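Putative cell adhesion protein (Parabacteroides distasonis, PDB 3LIU) belongs to the FimA/Mfa1 family of fimbrillins and probably serves as a building block of adhesive pili. Local coordinates at residues K123-S128 with R173-I178. Residues are numbered along the deposited sequence; the frame is centred on the assembly and turned at random.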
loop_
_atom_site.group_PDB
_atom_site.type_symbol
_atom_site.label_atom_id
_atom_site.label_comp_id
_atom_site.label_asym_id
_atom_site.label_seq_id
_atom_site.Cartn_x
_atom_site.Cartn_y
_atom_site.Cartn_z
ATOM N N LYS A 123 1.037 -7.184 -13.045
ATOM C CA LYS A 123 1.951 -8.025 -12.247
ATOM C C LYS A 123 1.194 -8.860 -11.226
ATOM O O LYS A 123 1.572 -10.016 -10.912
ATOM C CB LYS A 123 2.979 -7.185 -11.499
ATOM C CG LYS A 123 3.881 -8.044 -10.568
ATOM C CD LYS A 123 4.962 -7.212 -9.920
ATOM C CE LYS A 123 4.408 -6.357 -8.756
ATOM N NZ LYS A 123 3.969 -7.099 -7.611
ATOM N N GLY A 124 0.122 -8.273 -10.695
ATOM C CA GLY A 124 -0.409 -8.741 -9.430
ATOM C C GLY A 124 0.260 -7.931 -8.335
ATOM O O GLY A 124 1.420 -7.563 -8.440
ATOM N N LEU A 125 -0.482 -7.619 -7.288
ATOM C CA LEU A 125 0.032 -6.813 -6.188
ATOM C C LEU A 125 0.889 -7.692 -5.286
ATOM O O LEU A 125 0.566 -8.855 -5.042
ATOM C CB LEU A 125 -1.126 -6.219 -5.385
ATOM C CG LEU A 125 -2.036 -5.297 -6.192
ATOM C CD1 LEU A 125 -3.146 -4.789 -5.344
ATOM C CD2 LEU A 125 -1.202 -4.113 -6.742
ATOM N N THR A 126 1.994 -7.154 -4.798
ATOM C CA THR A 126 2.852 -7.951 -3.950
ATOM C C THR A 126 2.124 -8.245 -2.635
ATOM O O THR A 126 1.576 -7.341 -2.011
ATOM C CB THR A 126 4.180 -7.253 -3.619
ATOM O OG1 THR A 126 4.748 -6.671 -4.809
ATOM C CG2 THR A 126 5.161 -8.296 -3.009
HETATM N N MSE A 127 2.131 -9.498 -2.206
HETATM C CA MSE A 127 1.528 -9.897 -0.913
HETATM C C MSE A 127 2.496 -10.830 -0.186
HETATM O O MSE A 127 3.290 -11.511 -0.833
HETATM C CB MSE A 127 0.227 -10.699 -1.148
HETATM C CG MSE A 127 -0.789 -10.034 -1.999
HETATM SE SE MSE A 127 -1.881 -11.360 -2.884
HETATM C CE MSE A 127 -2.895 -10.130 -4.039
ATOM N N SER A 128 2.395 -10.912 1.130
ATOM C CA SER A 128 3.211 -11.846 1.894
ATOM C C SER A 128 2.466 -12.499 3.027
ATOM O O SER A 128 1.524 -11.952 3.539
ATOM C CB SER A 128 4.416 -11.153 2.511
ATOM O OG SER A 128 4.030 -9.962 3.169
ATOM N N ARG A 173 -1.687 -8.189 1.536
ATOM C CA ARG A 173 -1.119 -7.267 0.545
ATOM C C ARG A 173 -0.078 -6.354 1.179
ATOM O O ARG A 173 -0.174 -6.016 2.342
ATOM C CB ARG A 173 -2.191 -6.413 -0.111
ATOM C CG ARG A 173 -3.196 -7.168 -0.963
ATOM C CD ARG A 173 -4.212 -6.187 -1.569
ATOM N NE ARG A 173 -5.330 -6.841 -2.265
ATOM C CZ ARG A 173 -6.398 -7.402 -1.678
ATOM N NH1 ARG A 173 -6.512 -7.440 -0.379
ATOM N NH2 ARG A 173 -7.370 -7.949 -2.409
ATOM N N ASP A 174 0.902 -5.955 0.378
ATOM C CA ASP A 174 1.951 -5.065 0.805
ATOM C C ASP A 174 1.597 -3.592 0.449
ATOM O O ASP A 174 2.356 -2.694 0.765
ATOM C CB ASP A 174 3.288 -5.472 0.149
ATOM C CG ASP A 174 3.964 -6.698 0.814
ATOM O OD1 ASP A 174 3.407 -7.339 1.730
ATOM O OD2 ASP A 174 5.114 -7.016 0.409
ATOM N N VAL A 175 0.456 -3.341 -0.213
ATOM C CA VAL A 175 0.049 -2.000 -0.572
ATOM C C VAL A 175 -1.259 -1.641 0.188
ATOM O O VAL A 175 -1.949 -2.527 0.700
ATOM C CB VAL A 175 -0.178 -1.810 -2.110
ATOM C CG1 VAL A 175 1.138 -1.859 -2.895
ATOM C CG2 VAL A 175 -1.158 -2.842 -2.638
ATOM N N ALA A 176 -1.572 -0.347 0.216
ATOM C CA ALA A 176 -2.865 0.218 0.668
ATOM C C ALA A 176 -3.538 0.825 -0.542
ATOM O O ALA A 176 -2.861 1.149 -1.537
ATOM C CB ALA A 176 -2.665 1.323 1.774
ATOM N N SER A 177 -4.869 1.000 -0.454
ATOM C CA SER A 177 -5.649 1.578 -1.533
ATOM C C SER A 177 -6.208 2.891 -1.054
ATOM O O SER A 177 -6.769 2.935 0.044
ATOM C CB SER A 177 -6.808 0.659 -1.882
ATOM O OG SER A 177 -7.754 1.340 -2.707
ATOM N N ILE A 178 -6.023 3.969 -1.825
ATOM C CA ILE A 178 -6.548 5.265 -1.434
ATOM C C ILE A 178 -7.460 5.772 -2.538
ATOM O O ILE A 178 -7.084 5.784 -3.732
ATOM C CB ILE A 178 -5.423 6.320 -1.134
ATOM C CG1 ILE A 178 -4.530 5.852 0.003
ATOM C CG2 ILE A 178 -6.020 7.684 -0.775
ATOM C CD1 ILE A 178 -3.272 6.765 0.287
#
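Segments 123-128 and 173-178 meet at a single antiparallel bridge, the non-hydrogen-bonded pair Met127-Arg173, whose CA atoms lie 4.0 Å apart. It stands at the mouth of the strand pair 127-136/172-185 of this two-lobed fimbrillin fold, where strand 172-185 leaves one β-sandwich and runs on into the next. One backbone bond crosses beside it: Asp174 N donates to Thr126 O at 2.8 Å, in the carbonyl plane, with 154° at the hydrogen. On one face the selenomethionine Met127 and Arg173 lie alongside and point the same way, CG to CG 3.9 Å. Extended from CG to NE, Arg173 carries its guanidinium past Leu125 CD1, which sits at the edge of that group, to Asp40, Asn357 and Trp392 O. Leu125 CD1 also meets Val175 CG2 at 3.9 Å, the two side chains crossing nearly at right angles. Asp174 reaches back over Thr126 O with its CG anti to the carbonyl carbon (chi1 -78°); OD1 forms a salt bridge to Arg356, while OD2 rests 3.7 Å from the Thr126 methyl CG2. An alanine here would remove the buried carboxylate and would probably leave Arg356 without this salt-bridge partner and the packing against Thr126 looser. On the OG1 branch of Thr126, where Glu119 pairs with both Lys123 NZ and the hydroxyl, Lys123 curls back so that NZ bonds Gly124 O at 2.7 Å and Thr126 OG1 at 2.9 Å.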